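Local structure of PrgX (Enterococcus faecalis, 2AWI) at residues N161-P164 with Y165-S169; P128-N131 with K132-S136. The protein acts as the receptor for the peptide sex pheromone cCF10 in the regulation of conjugation, and probably binds DNA as a repressor. The protein carries 1 engineered substitution. All coordinates share one frame; numbering follows the deposited sequence.

Contact 1: residues N161-P164 with Y165-S169; sequences NVLP and YEEVS
Leu-163 and Pro-164 fold against Glu-167 and Val-168 in a local turn contact at the surface, where the loop that follows helix 150-159 runs into helix 165-172. One hydrogen bond closes the turn: the N-H of Glu-167 reaches the carbonyl oxygen of Pro-164, N to O 3.1 Å. It is bent, with 143° at the hydrogen, and the donor sits well above the carbonyl plane, 44° out of it, rather than on a lone pair. Just beyond, Tyr-165 O accepts from both Val-168 N (3.0 Å) and Ser-169 N (2.9 Å). The turn belongs to the C-terminal TPR region of the receptor; TPR-type folds stack antiparallel helix pairs joined by turns, and here the turn links helix 150-159 to helix 165-172. On the inner side, Leu-163 CB packs on Val-168 CG2 at 3.7 Å. Leu-163 CD2 is close to the same methyl, 3.9 Å from Val-168 CG2. Val-168 brings CG2 there because that branch stands beside its backbone N while CG1 lies anti to the N (chi1 -179°). Glu-167 crosses Leu-163 at about a right angle, then runs out extended alongside the proline ring, and its carboxylate oxygen OE2 comes within 3.2 Å of Pro-164 CD. The Tyr-165 ring packs against Ile-200 and Ser-201 of helix 184-203, and its hydroxyl OH is hydrogen-bonded to Glu-209 and Tyr-213.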
ATOM      1  N   ASN A 161      23.771  12.518  25.256  1.00 41.62           N
ATOM      2  CA  ASN A 161      22.540  13.136  25.721  1.00 43.06           C
ATOM      3  C   ASN A 161      22.716  14.526  26.334  1.00 43.07           C
ATOM      4  O   ASN A 161      21.764  15.302  26.404  1.00 44.89           O
ATOM      5  CB  ASN A 161      21.877  12.213  26.743  1.00 57.59           C
ATOM      6  CG  ASN A 161      20.397  12.480  26.896  1.00 65.49           C
ATOM      7  OD1 ASN A 161      19.611  12.205  25.988  1.00 75.01           O
ATOM      8  ND2 ASN A 161      20.006  13.027  28.043  1.00 66.48           N
ATOM      9  N   VAL A 162      23.925  14.849  26.779  1.00 46.50           N
ATOM     10  CA  VAL A 162      24.163  16.147  27.397  1.00 44.89           C
ATOM     11  C   VAL A 162      25.416  16.845  26.871  1.00 45.34           C
ATOM     12  O   VAL A 162      25.967  17.730  27.529  1.00 47.44           O
ATOM     13  CB  VAL A 162      24.293  16.003  28.933  1.00 42.91           C
ATOM     14  CG1 VAL A 162      23.029  15.397  29.512  1.00 42.32           C
ATOM     15  CG2 VAL A 162      25.497  15.137  29.272  1.00 43.34           C
ATOM     16  N   LEU A 163      25.857  16.464  25.681  1.00 43.55           N
ATOM     17  CA  LEU A 163      27.063  17.054  25.117  1.00 44.60           C
ATOM     18  C   LEU A 163      26.985  17.113  23.594  1.00 44.75           C
ATOM     19  O   LEU A 163      26.391  16.242  22.962  1.00 45.78           O
ATOM     20  CB  LEU A 163      28.275  16.214  25.536  1.00 36.54           C
ATOM     21  CG  LEU A 163      29.501  16.878  26.166  1.00 39.27           C
ATOM     22  CD1 LEU A 163      29.074  17.786  27.311  1.00 39.51           C
ATOM     23  CD2 LEU A 163      30.452  15.795  26.662  1.00 36.04           C
ATOM     24  N   PRO A 164      27.573  18.155  22.986  1.00 48.09           N
ATOM     25  CA  PRO A 164      27.529  18.244  21.523  1.00 48.09           C
ATOM     26  C   PRO A 164      28.163  16.974  20.972  1.00 48.15           C
ATOM     27  O   PRO A 164      29.135  16.471  21.533  1.00 47.90           O
ATOM     28  CB  PRO A 164      28.364  19.487  21.230  1.00 35.64           C
ATOM     29  CG  PRO A 164      28.099  20.351  22.439  1.00 38.99           C
ATOM     30  CD  PRO A 164      28.195  19.356  23.574  1.00 36.63           C
ATOM     31  N   TYR A 165      27.617  16.452  19.883  1.00 46.97           N
ATOM     32  CA  TYR A 165      28.135  15.224  19.292  1.00 48.83           C
ATOM     33  C   TYR A 165      29.660  15.142  19.177  1.00 49.59           C
ATOM     34  O   TYR A 165      30.262  14.131  19.543  1.00 49.61           O
ATOM     35  CB  TYR A 165      27.519  15.009  17.909  1.00 50.48           C
ATOM     36  CG  TYR A 165      28.011  13.753  17.232  1.00 52.89           C
ATOM     37  CD1 TYR A 165      27.612  12.491  17.683  1.00 46.15           C
ATOM     38  CD2 TYR A 165      28.907  13.821  16.165  1.00 49.61           C
ATOM     39  CE1 TYR A 165      28.097  11.330  17.087  1.00 46.63           C
ATOM     40  CE2 TYR A 165      29.397  12.668  15.563  1.00 52.90           C
ATOM     41  CZ  TYR A 165      28.989  11.426  16.030  1.00 53.66           C
ATOM     42  OH  TYR A 165      29.481  10.284  15.449  1.00 56.16           O
ATOM     43  N   GLU A 166      30.284  16.205  18.681  1.00 60.51           N
ATOM     44  CA  GLU A 166      31.732  16.215  18.485  1.00 61.45           C
ATOM     45  C   GLU A 166      32.604  15.973  19.719  1.00 59.68           C
ATOM     46  O   GLU A 166      33.704  15.438  19.598  1.00 58.81           O
ATOM     47  CB  GLU A 166      32.158  17.518  17.808  1.00119.29           C
ATOM     48  CG  GLU A 166      33.520  17.428  17.137  1.00119.29           C
ATOM     49  CD  GLU A 166      33.559  16.383  16.026  1.00119.29           C
ATOM     50  OE1 GLU A 166      34.656  16.145  15.472  1.00119.29           O
ATOM     51  OE2 GLU A 166      32.495  15.803  15.705  1.00119.29           O
ATOM     52  N   GLU A 167      32.127  16.367  20.897  1.00 46.90           N
ATOM     53  CA  GLU A 167      32.895  16.169  22.124  1.00 46.71           C
ATOM     54  C   GLU A 167      32.798  14.733  22.634  1.00 46.76           C
ATOM     55  O   GLU A 167      33.510  14.344  23.560  1.00 48.67           O
ATOM     56  CB  GLU A 167      32.399  17.105  23.227  1.00 53.52           C
ATOM     57  CG  GLU A 167      32.561  18.578  22.933  1.00 57.48           C
ATOM     58  CD  GLU A 167      32.134  19.438  24.104  1.00 60.84           C
ATOM     59  OE1 GLU A 167      32.676  19.235  25.216  1.00 59.73           O
ATOM     60  OE2 GLU A 167      31.260  20.315  23.915  1.00 64.27           O
ATOM     61  N   VAL A 168      31.912  13.949  22.028  1.00 33.78           N
ATOM     62  CA  VAL A 168      31.720  12.575  22.450  1.00 32.24           C
ATOM     63  C   VAL A 168      32.229  11.585  21.415  1.00 33.81           C
ATOM     64  O   VAL A 168      32.868  10.593  21.762  1.00 33.15           O
ATOM     65  CB  VAL A 168      30.226  12.291  22.719  1.00 36.28           C
ATOM     66  CG1 VAL A 168      30.037  10.857  23.184  1.00 31.91           C
ATOM     67  CG2 VAL A 168      29.697  13.259  23.758  1.00 30.86           C
ATOM     68  N   SER A 169      31.960  11.864  20.145  1.00 43.85           N
ATOM     69  CA  SER A 169      32.372  10.974  19.064  1.00 44.61           C
ATOM     70  C   SER A 169      33.779  10.395  19.219  1.00 44.49           C
ATOM     71  O   SER A 169      33.973   9.184  19.122  1.00 43.79           O
ATOM     72  CB  SER A 169      32.272  11.695  17.717  1.00 65.36           C
ATOM     73  OG  SER A 169      33.165  12.793  17.662  1.00 65.75           O
TER

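Contact 2: residues P128-N131 with K132-S136; sequences PTFN and KTITS
Phe-130 O takes two backbone bonds, from Ile-134 N at 2.8 Å and from Thr-133 N at 2.9 Å, near the start of helix 128-142 in the TPR region. The Ile-134 bond is the alpha-helical one and its donor lies almost straight ahead of the carbonyl (C=O...N 176°); the Thr-133 donor instead stands well out of the carbonyl plane. The i-to-i+4 bonds before it are weak, Lys-132 N to Pro-128 O and Thr-133 N to Thr-129 O. Further on the helix is kinked: Thr-135 N makes no bond to the preceding turn, and a water bridges the gap, accepting from Thr-135 N and donating to Asn-131 O at 2.9 Å. A second water binds Thr-133 OG1 at 2.7 Å and, weakly, Phe-130 O. On the outside, the bent Lys-132 chain folds back so that CD comes within 3.1 Å of Pro-128 O and CE lies against Asn-131. The buried side belongs to Phe-130 and Ile-134, which point the same way, both with their gamma carbon anti to the backbone N (CG, chi1 -178°; CG1, chi1 -169°). Ile-134 CB makes a CH-pi contact over one ring face, 4.3 Å from the centroid, and Ile-134 CD1 meets Phe-130 CE1 at 3.6 Å.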
ATOM      1  N   PRO A 128      26.560  24.894  36.445  1.00 58.24           N
ATOM      2  CA  PRO A 128      27.812  25.507  35.992  1.00 57.56           C
ATOM      3  C   PRO A 128      29.040  24.621  36.169  1.00 56.88           C
ATOM      4  O   PRO A 128      29.955  24.658  35.348  1.00 57.18           O
ATOM      5  CB  PRO A 128      27.887  26.785  36.824  1.00 50.95           C
ATOM      6  CG  PRO A 128      27.219  26.380  38.104  1.00 50.20           C
ATOM      7  CD  PRO A 128      26.008  25.634  37.596  1.00 51.80           C
ATOM      8  N   THR A 129      29.057  23.826  37.236  1.00 45.80           N
ATOM      9  CA  THR A 129      30.187  22.941  37.497  1.00 46.03           C
ATOM     10  C   THR A 129      30.401  21.973  36.344  1.00 45.55           C
ATOM     11  O   THR A 129      31.528  21.567  36.068  1.00 45.34           O
ATOM     12  CB  THR A 129      29.991  22.122  38.799  1.00 52.68           C
ATOM     13  OG1 THR A 129      28.765  21.381  38.724  1.00 54.65           O
ATOM     14  CG2 THR A 129      29.957  23.038  40.008  1.00 53.83           C
ATOM     15  N   PHE A 130      29.318  21.607  35.667  1.00 49.74           N
ATOM     16  CA  PHE A 130      29.401  20.674  34.546  1.00 48.71           C
ATOM     17  C   PHE A 130      30.414  21.127  33.501  1.00 49.02           C
ATOM     18  O   PHE A 130      31.451  20.490  33.325  1.00 47.15           O
ATOM     19  CB  PHE A 130      28.031  20.499  33.887  1.00 38.96           C
ATOM     20  CG  PHE A 130      28.029  19.523  32.749  1.00 34.18           C
ATOM     21  CD1 PHE A 130      28.374  18.187  32.960  1.00 30.28           C
ATOM     22  CD2 PHE A 130      27.692  19.936  31.462  1.00 35.76           C
ATOM     23  CE1 PHE A 130      28.387  17.269  31.905  1.00 31.07           C
ATOM     24  CE2 PHE A 130      27.701  19.032  30.392  1.00 38.80           C
ATOM     25  CZ  PHE A 130      28.050  17.692  30.616  1.00 39.03           C
ATOM     26  N   ASN A 131      30.108  22.221  32.810  1.00 54.59           N
ATOM     27  CA  ASN A 131      30.997  22.748  31.781  1.00 54.85           C
ATOM     28  C   ASN A 131      32.400  23.027  32.305  1.00 54.60           C
ATOM     29  O   ASN A 131      33.378  22.944  31.560  1.00 53.27           O
ATOM     30  CB  ASN A 131      30.422  24.035  31.183  1.00114.38           C
ATOM     31  CG  ASN A 131      29.322  23.771  30.177  1.00114.38           C
ATOM     32  OD1 ASN A 131      28.842  24.692  29.513  1.00114.38           O
ATOM     33  ND2 ASN A 131      28.913  22.511  30.056  1.00114.38           N
ATOM     34  N   LYS A 132      32.498  23.354  33.587  1.00 60.03           N
ATOM     35  CA  LYS A 132      33.789  23.647  34.193  1.00 60.62           C
ATOM     36  C   LYS A 132      34.657  22.414  34.450  1.00 58.66           C
ATOM     37  O   LYS A 132      35.872  22.537  34.608  1.00 60.44           O
ATOM     38  CB  LYS A 132      33.598  24.406  35.513  1.00 87.56           C
ATOM     39  CG  LYS A 132      33.601  25.939  35.412  1.00 91.88           C
ATOM     40  CD  LYS A 132      32.400  26.505  34.654  1.00 91.88           C
ATOM     41  CE  LYS A 132      32.646  26.561  33.151  1.00 91.88           C
ATOM     42  NZ  LYS A 132      33.750  27.501  32.799  1.00 91.88           N
ATOM     43  N   THR A 133      34.055  21.228  34.481  1.00 39.02           N
ATOM     44  CA  THR A 133      34.834  20.027  34.760  1.00 36.48           C
ATOM     45  C   THR A 133      34.689  18.864  33.781  1.00 34.31           C
ATOM     46  O   THR A 133      35.495  17.930  33.809  1.00 31.03           O
ATOM     47  CB  THR A 133      34.506  19.474  36.165  1.00 62.01           C
ATOM     48  OG1 THR A 133      33.179  18.933  36.167  1.00 66.18           O
ATOM     49  CG2 THR A 133      34.595  20.581  37.213  1.00 63.87           C
ATOM     50  N   ILE A 134      33.690  18.916  32.904  1.00 35.89           N
ATOM     51  CA  ILE A 134      33.459  17.797  32.002  1.00 35.61           C
ATOM     52  C   ILE A 134      34.659  17.358  31.169  1.00 37.86           C
ATOM     53  O   ILE A 134      35.039  16.186  31.204  1.00 40.27           O
ATOM     54  CB  ILE A 134      32.243  18.055  31.072  1.00 50.03           C
ATOM     55  CG1 ILE A 134      31.868  16.755  30.349  1.00 46.50           C
ATOM     56  CG2 ILE A 134      32.561  19.146  30.065  1.00 48.48           C
ATOM     57  CD1 ILE A 134      31.521  15.594  31.281  1.00 41.09           C
ATOM     58  N   THR A 135      35.258  18.282  30.427  1.00 40.59           N
ATOM     59  CA  THR A 135      36.408  17.944  29.596  1.00 41.04           C
ATOM     60  C   THR A 135      37.510  17.289  30.420  1.00 40.28           C
ATOM     61  O   THR A 135      38.144  16.332  29.981  1.00 43.11           O
ATOM     62  CB  THR A 135      36.971  19.196  28.894  1.00 44.30           C
ATOM     63  OG1 THR A 135      36.023  19.663  27.925  1.00 44.17           O
ATOM     64  CG2 THR A 135      38.286  18.877  28.203  1.00 44.25           C
ATOM     65  N   SER A 136      37.718  17.809  31.621  1.00 43.15           N
ATOM     66  CA  SER A 136      38.732  17.295  32.532  1.00 41.60           C
ATOM     67  C   SER A 136      38.378  15.908  33.086  1.00 40.73           C
ATOM     68  O   SER A 136      39.263  15.087  33.345  1.00 40.22           O
ATOM     69  CB  SER A 136      38.921  18.276  33.689  1.00 42.87           C
ATOM     70  OG  SER A 136      39.659  17.682  34.741  1.00 44.49           O
TER
HETATM   71  O   HOH W   1      31.786  17.242  34.563  1.00 59.04           O
HETATM   72  O   HOH W   2      35.531  21.270  30.732  1.00 55.77           O

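In the fold
The two contacts follow one another along the chain, contact 2 on helix 128-142 and contact 1 at the entry to helix 165-172, with centres about 13 Å apart. They meet through side chains: Leu-163 CD1 touches Phe-130 CZ at 3.5 Å, and Leu-163 CD2 approaches Ile-134 CG1 at 4.1 Å. Leu-163 thus ties contact 1 to contact 2, and it also reaches Leu-138, further along helix 128-142. The backbone takes part too, with Val-162 O 3.6 Å from Phe-130 CE2. Helix 107-122 borders the same apolar cluster, with Ile-117 touching both Val-162 and Phe-130.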